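Local coordinates for uncharacterized protein (Methanothermobacter thermautotrophicus, PDB 1L1S) that is of unknown function but belongs to the DsrE/DsrF-like family, whose better-known members take part in sulfur metabolism, and assembles from three copies of the chain, at residues A[5-10]-A[101-106]; A[20-25]-A[53-58]; A[27-32]-A[63-68]; A[47-52]-A[57-62]. One frame throughout, in Å; residues are numbered along the deposited sequence.

Contact 1. Residues A[5-10]-A[101-106]; sequences RVVFHI and VRRQTE
Arg5 reaches from strand 4-10 to the end of helix 96-105, where NH1 and NH2 both approach the carbonyl O of Glu106, a strand-to-helix contact in the α/β fold of a DsrE-like protein. Both bonds are weak: NH1 stands 3.1 Å from Glu106 O, and the N-H...O angles are near 125°. Glu106 follows the helix, so the guanidinium meets a carbonyl at its C-terminus, where the helix dipole would probably favour a positive charge. A stronger pairing lies within 101-106. Arg103 grips Glu106 side-on, NE and NH2 both donating to OE1, with NH2 at 3.0 Å on the syn lone pair and the oxygen close to the guanidinium plane. NH1 of Arg103 forms a salt bridge with Glu38 of strand 35-41; an alanine in place of Arg103 would probably leave the carboxylates of Glu106 and Glu38 without this shared cation. Bends at chi2 (92°) and chi3 (-88°) carry the arginine's end away from strand 4-10, while CB faces it. Arg102 forms a salt bridge with Asp31 of the second subunit, and Gln104 a hydrogen bond with Tyr110 of that subunit. The packing is slight: Val7 CG1, between backbone N and carbonyl carbon, touches Arg103 CB at 4.2 Å.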
loop_
_atom_site.group_PDB
_atom_site.type_symbol
_atom_site.label_atom_id
_atom_site.label_comp_id
_atom_site.label_asym_id
_atom_site.label_seq_id
_atom_site.Cartn_x
_atom_site.Cartn_y
_atom_site.Cartn_z
ATOM N N ARG A 5 -12.884 -10.663 -4.087
ATOM C CA ARG A 5 -12.097 -10.285 -5.253
ATOM C C ARG A 5 -10.982 -9.371 -4.776
ATOM O O ARG A 5 -11.233 -8.344 -4.131
ATOM C CB ARG A 5 -12.976 -9.544 -6.256
ATOM C CG ARG A 5 -14.116 -10.376 -6.829
ATOM C CD ARG A 5 -15.035 -9.472 -7.629
ATOM N NE ARG A 5 -15.565 -8.427 -6.762
ATOM C CZ ARG A 5 -16.209 -7.349 -7.189
ATOM N NH1 ARG A 5 -16.414 -7.161 -8.486
ATOM N NH2 ARG A 5 -16.642 -6.458 -6.309
ATOM N N VAL A 6 -9.752 -9.730 -5.105
ATOM C CA VAL A 6 -8.614 -8.942 -4.670
ATOM C C VAL A 6 -7.493 -8.867 -5.694
ATOM O O VAL A 6 -7.171 -9.840 -6.380
ATOM C CB VAL A 6 -8.061 -9.507 -3.322
ATOM C CG1 VAL A 6 -7.893 -10.988 -3.420
ATOM C CG2 VAL A 6 -6.726 -8.857 -2.958
ATOM N N VAL A 7 -6.900 -7.686 -5.788
ATOM C CA VAL A 7 -5.796 -7.457 -6.692
ATOM C C VAL A 7 -4.572 -7.034 -5.877
ATOM O O VAL A 7 -4.647 -6.108 -5.046
ATOM C CB VAL A 7 -6.147 -6.357 -7.745
ATOM C CG1 VAL A 7 -6.601 -5.089 -7.054
ATOM C CG2 VAL A 7 -4.940 -6.061 -8.616
ATOM N N PHE A 8 -3.465 -7.741 -6.097
ATOM C CA PHE A 8 -2.200 -7.446 -5.427
ATOM C C PHE A 8 -1.384 -6.525 -6.293
ATOM O O PHE A 8 -1.492 -6.546 -7.517
ATOM C CB PHE A 8 -1.382 -8.699 -5.161
ATOM C CG PHE A 8 -1.905 -9.538 -4.038
ATOM C CD1 PHE A 8 -2.982 -10.382 -4.232
ATOM C CD2 PHE A 8 -1.297 -9.494 -2.783
ATOM C CE1 PHE A 8 -3.456 -11.186 -3.186
ATOM C CE2 PHE A 8 -1.755 -10.288 -1.729
ATOM C CZ PHE A 8 -2.834 -11.136 -1.932
ATOM N N HIS A 9 -0.557 -5.725 -5.642
ATOM C CA HIS A 9 0.272 -4.746 -6.323
ATOM C C HIS A 9 1.717 -4.937 -5.916
ATOM O O HIS A 9 2.036 -4.916 -4.737
ATOM C CB HIS A 9 -0.236 -3.352 -5.928
ATOM C CG HIS A 9 0.681 -2.219 -6.264
ATOM N ND1 HIS A 9 0.393 -0.918 -5.906
ATOM C CD2 HIS A 9 1.879 -2.177 -6.895
ATOM C CE1 HIS A 9 1.373 -0.125 -6.298
ATOM N NE2 HIS A 9 2.288 -0.862 -6.900
ATOM N N ILE A 10 2.581 -5.155 -6.896
ATOM C CA ILE A 10 4.003 -5.285 -6.621
ATOM C C ILE A 10 4.785 -4.510 -7.682
ATOM O O ILE A 10 4.535 -4.656 -8.873
ATOM C CB ILE A 10 4.433 -6.758 -6.595
ATOM C CG1 ILE A 10 5.879 -6.861 -6.126
ATOM C CG2 ILE A 10 4.244 -7.408 -7.966
ATOM C CD1 ILE A 10 6.321 -8.297 -5.951
ATOM N N VAL A 101 -6.743 0.733 -10.555
ATOM C CA VAL A 101 -7.786 1.704 -10.269
ATOM C C VAL A 101 -9.138 1.221 -10.776
ATOM O O VAL A 101 -10.154 1.369 -10.094
ATOM C CB VAL A 101 -7.454 3.099 -10.870
ATOM C CG1 VAL A 101 -8.680 4.013 -10.802
ATOM C CG2 VAL A 101 -6.295 3.733 -10.091
ATOM N N ARG A 102 -9.159 0.629 -11.964
ATOM C CA ARG A 102 -10.419 0.118 -12.506
ATOM C C ARG A 102 -10.957 -0.978 -11.585
ATOM O O ARG A 102 -12.131 -1.012 -11.254
ATOM C CB ARG A 102 -10.211 -0.474 -13.904
ATOM C CG ARG A 102 -9.829 0.541 -14.972
ATOM C CD ARG A 102 -10.023 -0.049 -16.361
ATOM N NE ARG A 102 -9.820 0.959 -17.398
ATOM C CZ ARG A 102 -8.636 1.301 -17.896
ATOM N NH1 ARG A 102 -7.532 0.711 -17.460
ATOM N NH2 ARG A 102 -8.556 2.244 -18.823
ATOM N N ARG A 103 -10.069 -1.879 -11.184
ATOM C CA ARG A 103 -10.451 -2.982 -10.323
ATOM C C ARG A 103 -11.021 -2.475 -8.996
ATOM O O ARG A 103 -12.097 -2.891 -8.574
ATOM C CB ARG A 103 -9.237 -3.875 -10.086
ATOM C CG ARG A 103 -9.525 -5.342 -10.184
ATOM C CD ARG A 103 -9.315 -5.957 -11.579
ATOM N NE ARG A 103 -10.488 -5.889 -12.431
ATOM C CZ ARG A 103 -10.731 -6.709 -13.457
ATOM N NH1 ARG A 103 -9.898 -7.687 -13.776
ATOM N NH2 ARG A 103 -11.812 -6.532 -14.193
ATOM N N GLN A 104 -10.298 -1.569 -8.342
ATOM C CA GLN A 104 -10.756 -1.009 -7.076
ATOM C C GLN A 104 -12.109 -0.349 -7.284
ATOM O O GLN A 104 -13.015 -0.471 -6.458
ATOM C CB GLN A 104 -9.753 0.018 -6.546
ATOM C CG GLN A 104 -8.601 -0.582 -5.770
ATOM C CD GLN A 104 -7.722 0.468 -5.102
ATOM O OE1 GLN A 104 -8.212 1.345 -4.409
ATOM N NE2 GLN A 104 -6.410 0.361 -5.299
ATOM N N THR A 105 -12.253 0.331 -8.412
ATOM C CA THR A 105 -13.502 1.008 -8.734
ATOM C C THR A 105 -14.643 0.007 -8.928
ATOM O O THR A 105 -15.806 0.326 -8.676
ATOM C CB THR A 105 -13.325 1.858 -9.992
ATOM O OG1 THR A 105 -12.282 2.825 -9.758
ATOM C CG2 THR A 105 -14.630 2.582 -10.342
ATOM N N GLU A 106 -14.301 -1.207 -9.356
ATOM C CA GLU A 106 -15.295 -2.255 -9.565
ATOM C C GLU A 106 -15.598 -3.026 -8.272
ATOM O O GLU A 106 -16.298 -4.035 -8.297
ATOM C CB GLU A 106 -14.803 -3.242 -10.636
ATOM C CG GLU A 106 -14.790 -2.698 -12.047
ATOM C CD GLU A 106 -13.779 -3.418 -12.950
ATOM O OE1 GLU A 106 -13.367 -4.558 -12.620
ATOM O OE2 GLU A 106 -13.404 -2.838 -13.992
#

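Contact 2. Residues A[20-25]-A[53-58]; sequences LLISNV and SEYSGD
The Tyr55 ring is met obliquely by Ile22, whose CD1 comes within 4.2 Å of Tyr55 CD2, and one ring face carries CG of the adjacent Glu54, offset toward the rim. This is helix-to-helix packing on one side of the parallel sheet, with helix 15-31 set against the start of helix 56-64, where Tyr55 holds the N-cap position. The carboxylate of Asp58, in the first turn of that helix, is the second flat group: the same Ile22 methyl lies 3.7 Å from Asp58 OD2 and 3.9 Å from Asp58 CB, the two side chains crossing at about a right angle. Ile22 CG1 stands anti to the carbonyl carbon (chi1 -66°) and chi2 is extended at 172°, which sends CD1 up against both the tyrosine and the aspartate. OD2 offers this methyl only van der Waals contact; the charge is matched through OD1, in a salt bridge with Arg26 further along helix 15-31. The loop ahead of the helix is tied down by Ser53, whose OG accepts from Tyr55 N in an ST turn at 3.1 Å, within a type I turn that runs to Ser56. Ser53 O takes both Ser56 N and Ser56 OG, the hydroxyl donating from 2.7 Å, nearly in line with the C=O bond.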
loop_
_atom_site.group_PDB
_atom_site.type_symbol
_atom_site.label_atom_id
_atom_site.label_comp_id
_atom_site.label_asym_id
_atom_site.label_seq_id
_atom_site.Cartn_x
_atom_site.Cartn_y
_atom_site.Cartn_z
ATOM N N LEU A 20 7.067 -12.654 -0.221
ATOM C CA LEU A 20 5.961 -12.253 0.642
ATOM C C LEU A 20 4.653 -12.241 -0.170
ATOM O O LEU A 20 3.622 -12.723 0.296
ATOM C CB LEU A 20 6.226 -10.878 1.263
ATOM C CG LEU A 20 5.247 -10.526 2.388
ATOM C CD1 LEU A 20 5.233 -11.665 3.399
ATOM C CD2 LEU A 20 5.655 -9.218 3.065
ATOM N N LEU A 21 4.698 -11.692 -1.382
ATOM C CA LEU A 21 3.520 -11.663 -2.251
ATOM C C LEU A 21 3.037 -13.091 -2.511
ATOM O O LEU A 21 1.854 -13.403 -2.358
ATOM C CB LEU A 21 3.865 -11.013 -3.589
ATOM C CG LEU A 21 2.920 -11.256 -4.782
ATOM C CD1 LEU A 21 1.667 -10.442 -4.613
ATOM C CD2 LEU A 21 3.607 -10.855 -6.089
ATOM N N ILE A 22 3.961 -13.946 -2.937
ATOM C CA ILE A 22 3.644 -15.340 -3.220
ATOM C C ILE A 22 2.977 -15.990 -2.010
ATOM O O ILE A 22 1.939 -16.626 -2.133
ATOM C CB ILE A 22 4.915 -16.125 -3.567
ATOM C CG1 ILE A 22 5.493 -15.600 -4.886
ATOM C CG2 ILE A 22 4.600 -17.626 -3.657
ATOM C CD1 ILE A 22 6.843 -16.172 -5.213
ATOM N N SER A 23 3.598 -15.818 -0.849
ATOM C CA SER A 23 3.082 -16.363 0.389
ATOM C C SER A 23 1.700 -15.810 0.679
ATOM O O SER A 23 0.801 -16.556 1.066
ATOM C CB SER A 23 4.018 -16.026 1.551
ATOM O OG SER A 23 3.331 -16.167 2.787
ATOM N N ASN A 24 1.527 -14.504 0.496
ATOM C CA ASN A 24 0.224 -13.883 0.738
ATOM C C ASN A 24 -0.852 -14.443 -0.206
ATOM O O ASN A 24 -1.994 -14.652 0.201
ATOM C CB ASN A 24 0.317 -12.365 0.578
ATOM C CG ASN A 24 1.140 -11.718 1.676
ATOM O OD1 ASN A 24 1.338 -12.302 2.734
ATOM N ND2 ASN A 24 1.611 -10.505 1.433
ATOM N N VAL A 25 -0.495 -14.683 -1.465
ATOM C CA VAL A 25 -1.462 -15.237 -2.426
ATOM C C VAL A 25 -1.923 -16.640 -2.005
ATOM O O VAL A 25 -3.111 -16.943 -2.033
ATOM C CB VAL A 25 -0.859 -15.321 -3.847
ATOM C CG1 VAL A 25 -1.732 -16.193 -4.752
ATOM C CG2 VAL A 25 -0.735 -13.904 -4.426
ATOM N N SER A 53 12.721 -15.939 -15.184
ATOM C CA SER A 53 12.694 -15.591 -13.777
ATOM C C SER A 53 12.814 -16.796 -12.865
ATOM O O SER A 53 12.286 -17.864 -13.153
ATOM C CB SER A 53 11.403 -14.836 -13.453
ATOM O OG SER A 53 11.286 -14.601 -12.063
ATOM N N GLU A 54 13.521 -16.606 -11.759
ATOM C CA GLU A 54 13.715 -17.644 -10.752
ATOM C C GLU A 54 12.384 -17.983 -10.077
ATOM O O GLU A 54 12.274 -18.979 -9.367
ATOM C CB GLU A 54 14.685 -17.135 -9.699
ATOM C CG GLU A 54 14.199 -15.845 -9.059
ATOM C CD GLU A 54 15.272 -15.143 -8.252
ATOM O OE1 GLU A 54 15.628 -15.649 -7.160
ATOM O OE2 GLU A 54 15.764 -14.087 -8.716
ATOM N N TYR A 55 11.371 -17.151 -10.298
ATOM C CA TYR A 55 10.064 -17.375 -9.690
ATOM C C TYR A 55 9.061 -17.981 -10.668
ATOM O O TYR A 55 7.874 -18.116 -10.347
ATOM C CB TYR A 55 9.500 -16.051 -9.162
ATOM C CG TYR A 55 10.443 -15.254 -8.286
ATOM C CD1 TYR A 55 11.138 -14.149 -8.795
ATOM C CD2 TYR A 55 10.619 -15.584 -6.942
ATOM C CE1 TYR A 55 11.982 -13.389 -7.981
ATOM C CE2 TYR A 55 11.460 -14.835 -6.113
ATOM C CZ TYR A 55 12.136 -13.741 -6.632
ATOM O OH TYR A 55 12.952 -12.994 -5.810
ATOM N N SER A 56 9.535 -18.332 -11.863
ATOM C CA SER A 56 8.674 -18.901 -12.896
ATOM C C SER A 56 7.872 -20.107 -12.421
ATOM O O SER A 56 6.700 -20.240 -12.755
ATOM C CB SER A 56 9.497 -19.264 -14.139
ATOM O OG SER A 56 10.693 -19.935 -13.780
ATOM N N GLY A 57 8.496 -20.980 -11.640
ATOM C CA GLY A 57 7.777 -22.134 -11.131
ATOM C C GLY A 57 6.594 -21.680 -10.289
ATOM O O GLY A 57 5.466 -22.162 -10.458
ATOM N N ASP A 58 6.845 -20.736 -9.381
ATOM C CA ASP A 58 5.789 -20.221 -8.522
ATOM C C ASP A 58 4.714 -19.533 -9.353
ATOM O O ASP A 58 3.516 -19.756 -9.144
ATOM C CB ASP A 58 6.364 -19.245 -7.485
ATOM C CG ASP A 58 7.124 -19.954 -6.375
ATOM O OD1 ASP A 58 6.607 -20.961 -5.851
ATOM O OD2 ASP A 58 8.230 -19.504 -6.014
#

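Contact 3. Residues A[27-32]-A[63-68]; sequences NLMADL and TGQGVR
Met29, a selenomethionine, sends its chain across to Val67 and Gln65 with CG anti to the carbonyl carbon (chi1 -66°) and chi2 extended (-179°); a turn at chi3 (-62°) then swings CE toward the glutamine. SE rests 4.0 Å from Val67 CG2, and CE lies 3.8 Å from Gln65 OE1. Both partners cross the methionine chain at about a right angle, so it is touched at two successive atoms rather than alongside. Val67 takes part through the methyl next to its backbone N, while CG1 stands anti to that N. Gln65 follows an extended course beyond CG and brings OE1 of its amide to the methionine methyl; OE1 is covered there and has no hydrogen-bond partner in the model. The backbone that presents these two side chains is a Schellman motif ending helix 56-64: Gly66, with positive phi, is its C-prime residue, Gly66 N binding Thr63 O and Val67 N reaching back to Leu62 O. The contact thus joins the last turn of helix 15-31 to the connection between helix 56-64 and strand 68-72. Met29 also packs on Leu62 and on Ile37 of strand 35-41, and Val67 on Val39, while Asp31 forms a salt bridge with Arg102 of the third subunit.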
loop_
_atom_site.group_PDB
_atom_site.type_symbol
_atom_site.label_atom_id
_atom_site.label_comp_id
_atom_site.label_asym_id
_atom_site.label_seq_id
_atom_site.Cartn_x
_atom_site.Cartn_y
_atom_site.Cartn_z
ATOM N N ASN A 27 -1.697 -17.987 1.071
ATOM C CA ASN A 27 -2.366 -17.854 2.366
ATOM C C ASN A 27 -3.828 -17.483 2.138
ATOM O O ASN A 27 -4.748 -18.068 2.729
ATOM C CB ASN A 27 -1.664 -16.761 3.188
ATOM C CG ASN A 27 -2.258 -16.575 4.590
ATOM O OD1 ASN A 27 -1.537 -16.258 5.542
ATOM N ND2 ASN A 27 -3.566 -16.745 4.715
ATOM N N LEU A 28 -4.027 -16.509 1.261
ATOM C CA LEU A 28 -5.344 -16.022 0.938
ATOM C C LEU A 28 -6.238 -17.118 0.359
ATOM O O LEU A 28 -7.392 -17.246 0.753
ATOM C CB LEU A 28 -5.218 -14.851 -0.034
ATOM C CG LEU A 28 -6.454 -13.993 -0.243
ATOM C CD1 LEU A 28 -6.948 -13.459 1.100
ATOM C CD2 LEU A 28 -6.114 -12.848 -1.178
HETATM N N MSE A 29 -5.711 -17.913 -0.564
HETATM C CA MSE A 29 -6.512 -18.984 -1.158
HETATM C C MSE A 29 -6.946 -20.053 -0.151
HETATM O O MSE A 29 -7.955 -20.732 -0.346
HETATM C CB MSE A 29 -5.747 -19.646 -2.303
HETATM C CG MSE A 29 -5.522 -18.730 -3.476
HETATM SE SE MSE A 29 -4.575 -19.627 -4.920
HETATM C CE MSE A 29 -2.915 -20.060 -4.033
ATOM N N ALA A 30 -6.182 -20.192 0.928
ATOM C CA ALA A 30 -6.483 -21.174 1.959
ATOM C C ALA A 30 -7.389 -20.638 3.075
ATOM O O ALA A 30 -8.114 -21.414 3.696
ATOM C CB ALA A 30 -5.189 -21.699 2.556
ATOM N N ASP A 31 -7.357 -19.324 3.322
ATOM C CA ASP A 31 -8.170 -18.721 4.385
ATOM C C ASP A 31 -9.554 -18.261 3.936
ATOM O O ASP A 31 -10.449 -18.076 4.759
ATOM C CB ASP A 31 -7.432 -17.535 5.024
ATOM C CG ASP A 31 -8.096 -17.058 6.315
ATOM O OD1 ASP A 31 -8.024 -17.791 7.330
ATOM O OD2 ASP A 31 -8.699 -15.956 6.314
ATOM N N LEU A 32 -9.724 -18.069 2.634
ATOM C CA LEU A 32 -11.003 -17.636 2.076
ATOM C C LEU A 32 -11.621 -18.747 1.242
ATOM O O LEU A 32 -10.972 -19.297 0.351
ATOM C CB LEU A 32 -10.802 -16.394 1.207
ATOM C CG LEU A 32 -10.925 -14.995 1.823
ATOM C CD1 LEU A 32 -10.462 -14.976 3.274
ATOM C CD2 LEU A 32 -10.126 -14.022 0.969
ATOM N N THR A 63 -0.822 -19.723 -11.520
ATOM C CA THR A 63 -1.643 -19.401 -12.673
ATOM C C THR A 63 -2.594 -20.571 -12.871
ATOM O O THR A 63 -3.778 -20.385 -13.156
ATOM C CB THR A 63 -0.776 -19.225 -13.942
ATOM O OG1 THR A 63 -0.052 -17.996 -13.847
ATOM C CG2 THR A 63 -1.639 -19.223 -15.212
ATOM N N GLY A 64 -2.057 -21.779 -12.706
ATOM C CA GLY A 64 -2.861 -22.974 -12.870
ATOM C C GLY A 64 -3.956 -23.044 -11.823
ATOM O O GLY A 64 -4.995 -23.667 -12.036
ATOM N N GLN A 65 -3.734 -22.396 -10.687
ATOM C CA GLN A 65 -4.728 -22.412 -9.627
ATOM C C GLN A 65 -5.749 -21.294 -9.774
ATOM O O GLN A 65 -6.587 -21.084 -8.899
ATOM C CB GLN A 65 -4.031 -22.343 -8.270
ATOM C CG GLN A 65 -3.145 -23.551 -8.018
ATOM C CD GLN A 65 -2.235 -23.375 -6.821
ATOM O OE1 GLN A 65 -1.560 -22.358 -6.687
ATOM N NE2 GLN A 65 -2.200 -24.378 -5.950
ATOM N N GLY A 66 -5.682 -20.574 -10.886
ATOM C CA GLY A 66 -6.641 -19.510 -11.117
ATOM C C GLY A 66 -6.147 -18.096 -10.890
ATOM O O GLY A 66 -6.893 -17.141 -11.109
ATOM N N VAL A 67 -4.904 -17.946 -10.440
ATOM C CA VAL A 67 -4.347 -16.618 -10.207
ATOM C C VAL A 67 -3.926 -15.986 -11.535
ATOM O O VAL A 67 -3.182 -16.581 -12.318
ATOM C CB VAL A 67 -3.098 -16.661 -9.280
ATOM C CG1 VAL A 67 -2.569 -15.240 -9.055
ATOM C CG2 VAL A 67 -3.441 -17.318 -7.951
ATOM N N ARG A 68 -4.394 -14.768 -11.765
ATOM C CA ARG A 68 -4.070 -14.041 -12.977
ATOM C C ARG A 68 -2.972 -12.987 -12.752
ATOM O O ARG A 68 -3.163 -12.009 -12.020
ATOM C CB ARG A 68 -5.333 -13.358 -13.523
ATOM C CG ARG A 68 -5.121 -12.625 -14.830
ATOM C CD ARG A 68 -6.323 -11.747 -15.195
ATOM N NE ARG A 68 -6.154 -11.128 -16.508
ATOM C CZ ARG A 68 -6.766 -10.014 -16.898
ATOM N NH1 ARG A 68 -7.588 -9.385 -16.069
ATOM N NH2 ARG A 68 -6.566 -9.536 -18.122
#

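Contact 4. Residues A[47-52]-A[57-62]; sequences NVLRRD and GDVSEL
Val48 and Leu49 lie on the irregular segment 47-52, which runs beside helix 56-64 so that the CA atoms of Leu49 and Val59 come within 7.2 Å, with no hydrogen bond between the two segments. Loop and helix both belong to the beta-alpha-beta crossover that links the adjacent parallel strands 35-41 and 68-72. Val59 supplies the whole helix side of the contact through a single methyl, CG2. That methyl stands anti to the carbonyl carbon, beside the backbone N, while CG1 is anti to the N (chi1 173°). From there CG2 meets three atoms: the carbonyl Val48 O at 3.8 Å, Val48 CG1 at 4.2 Å and Leu49 CD2 at 4.4 Å. The last two are loose apolar contacts. The CB of Leu49 does not point at the helix, but the end of the side chain comes nearer: chi2 (-176°) places CD1 in the extended position, and the other branch, CD2, turns to the valine. The carbonyl of Val48 has a weak hydrogen bond with Ser53 OG, so the loop closes on itself just where the helix methyl touches it. Within the helix, Ser60 OG donates to Gly57 O at 3.2 Å, tilted out of the carbonyl plane and from the same face as the backbone bond of Glu61 N. All three touching residues are buried. Leu49 continues onto Phe69 and Ala71 of strand 68-72, Val59 also reaches Phe69, and Val48 packs on Val18 of helix 15-31; the loop after strand 35-41 is thereby held between the sheet and the two helices.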
loop_
_atom_site.group_PDB
_atom_site.type_symbol
_atom_site.label_atom_id
_atom_site.label_comp_id
_atom_site.label_asym_id
_atom_site.label_seq_id
_atom_site.Cartn_x
_atom_site.Cartn_y
_atom_site.Cartn_z
ATOM N N ASN A 47 9.897 -7.979 -13.702
ATOM C CA ASN A 47 10.952 -8.974 -13.853
ATOM C C ASN A 47 10.511 -10.310 -13.259
ATOM O O ASN A 47 10.992 -11.365 -13.651
ATOM C CB ASN A 47 12.248 -8.503 -13.185
ATOM C CG ASN A 47 12.835 -7.281 -13.864
ATOM O OD1 ASN A 47 12.681 -7.105 -15.071
ATOM N ND2 ASN A 47 13.522 -6.440 -13.096
ATOM N N VAL A 48 9.573 -10.257 -12.320
ATOM C CA VAL A 48 9.071 -11.470 -11.697
ATOM C C VAL A 48 8.239 -12.303 -12.663
ATOM O O VAL A 48 8.112 -13.519 -12.498
ATOM C CB VAL A 48 8.209 -11.139 -10.465
ATOM C CG1 VAL A 48 7.397 -12.357 -10.055
ATOM C CG2 VAL A 48 9.110 -10.703 -9.314
ATOM N N LEU A 49 7.677 -11.651 -13.672
ATOM C CA LEU A 49 6.844 -12.347 -14.640
ATOM C C LEU A 49 7.598 -12.809 -15.899
ATOM O O LEU A 49 6.982 -13.341 -16.818
ATOM C CB LEU A 49 5.665 -11.451 -15.035
ATOM C CG LEU A 49 4.854 -10.831 -13.885
ATOM C CD1 LEU A 49 3.665 -10.066 -14.444
ATOM C CD2 LEU A 49 4.381 -11.936 -12.935
ATOM N N ARG A 50 8.916 -12.601 -15.937
ATOM C CA ARG A 50 9.747 -13.003 -17.086
ATOM C C ARG A 50 9.852 -14.522 -17.198
ATOM O O ARG A 50 9.776 -15.229 -16.200
ATOM C CB ARG A 50 11.177 -12.476 -16.946
ATOM C CG ARG A 50 11.410 -11.019 -17.261
ATOM C CD ARG A 50 12.867 -10.665 -16.958
ATOM N NE ARG A 50 13.358 -9.584 -17.802
ATOM C CZ ARG A 50 13.664 -9.716 -19.092
ATOM N NH1 ARG A 50 13.547 -10.890 -19.693
ATOM N NH2 ARG A 50 14.045 -8.662 -19.795
ATOM N N ARG A 51 10.064 -15.020 -18.412
ATOM C CA ARG A 51 10.212 -16.457 -18.609
ATOM C C ARG A 51 11.469 -16.966 -17.891
ATOM O O ARG A 51 11.468 -18.050 -17.315
ATOM C CB ARG A 51 10.306 -16.798 -20.104
ATOM C CG ARG A 51 10.442 -18.302 -20.374
ATOM C CD ARG A 51 10.540 -18.650 -21.868
ATOM N NE ARG A 51 9.326 -18.311 -22.607
ATOM C CZ ARG A 51 9.138 -17.178 -23.273
ATOM N NH1 ARG A 51 10.096 -16.257 -23.307
ATOM N NH2 ARG A 51 7.986 -16.961 -23.900
ATOM N N ASP A 52 12.532 -16.171 -17.915
ATOM C CA ASP A 52 13.787 -16.565 -17.281
ATOM C C ASP A 52 13.862 -16.230 -15.791
ATOM O O ASP A 52 14.933 -16.250 -15.198
ATOM C CB ASP A 52 14.965 -15.912 -18.012
ATOM C CG ASP A 52 14.914 -14.381 -17.978
ATOM O OD1 ASP A 52 15.696 -13.748 -18.725
ATOM O OD2 ASP A 52 14.109 -13.807 -17.205
ATOM N N GLY A 57 8.496 -20.980 -11.640
ATOM C CA GLY A 57 7.777 -22.134 -11.131
ATOM C C GLY A 57 6.594 -21.680 -10.289
ATOM O O GLY A 57 5.466 -22.162 -10.458
ATOM N N ASP A 58 6.845 -20.736 -9.381
ATOM C CA ASP A 58 5.789 -20.221 -8.522
ATOM C C ASP A 58 4.714 -19.533 -9.353
ATOM O O ASP A 58 3.516 -19.756 -9.144
ATOM C CB ASP A 58 6.364 -19.245 -7.485
ATOM C CG ASP A 58 7.124 -19.954 -6.375
ATOM O OD1 ASP A 58 6.607 -20.961 -5.851
ATOM O OD2 ASP A 58 8.230 -19.504 -6.014
ATOM N N VAL A 59 5.131 -18.719 -10.317
ATOM C CA VAL A 59 4.145 -18.031 -11.149
ATOM C C VAL A 59 3.304 -18.982 -11.998
ATOM O O VAL A 59 2.085 -18.839 -12.057
ATOM C CB VAL A 59 4.808 -16.986 -12.060
ATOM C CG1 VAL A 59 3.799 -16.421 -13.036
ATOM C CG2 VAL A 59 5.371 -15.875 -11.222
ATOM N N SER A 60 3.936 -19.962 -12.644
ATOM C CA SER A 60 3.167 -20.888 -13.477
ATOM C C SER A 60 2.204 -21.707 -12.626
ATOM O O SER A 60 1.046 -21.896 -12.997
ATOM C CB SER A 60 4.085 -21.824 -14.263
ATOM O OG SER A 60 4.577 -22.861 -13.434
ATOM N N GLU A 61 2.674 -22.177 -11.476
ATOM C CA GLU A 61 1.820 -22.964 -10.600
ATOM C C GLU A 61 0.575 -22.207 -10.134
ATOM O O GLU A 61 -0.532 -22.738 -10.203
ATOM C CB GLU A 61 2.596 -23.430 -9.376
ATOM C CG GLU A 61 1.706 -24.069 -8.334
ATOM C CD GLU A 61 2.484 -24.582 -7.148
ATOM O OE1 GLU A 61 1.852 -25.178 -6.247
ATOM O OE2 GLU A 61 3.726 -24.393 -7.117
ATOM N N LEU A 62 0.749 -20.972 -9.658
ATOM C CA LEU A 62 -0.397 -20.188 -9.186
ATOM C C LEU A 62 -1.356 -19.829 -10.311
ATOM O O LEU A 62 -2.557 -19.641 -10.087
ATOM C CB LEU A 62 0.077 -18.911 -8.481
ATOM C CG LEU A 62 0.730 -19.159 -7.119
ATOM C CD1 LEU A 62 1.426 -17.916 -6.604
ATOM C CD2 LEU A 62 -0.328 -19.612 -6.157
#

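Contacts 2, 3 and 4 all use helix 56-64 or its end, while contact 1 joins strand 4-10 to helix 96-105. Contacts 2 and 4 share Gly57 and Asp58, their centres about 7 Å apart. Contacts 2 and 3 follow the same helix pair, 15-31 with 56-64, with centres about 12 Å apart, and meet where Val25 CG1 touches Val67 CG2 at 3.8 Å. Contact 3 joins contact 4 through Met29 CE and Leu62 CD2, 3.4 Å apart. Strand 4-10 ties contact 1 to contacts 2 and 3: Phe8 CB packs on Leu21 CD1 at 3.6 Å, and Val6 CG1 on Leu28 CD2 at 3.4 Å. Contacts 1 and 4 do not touch; their centres are about 20 Å apart.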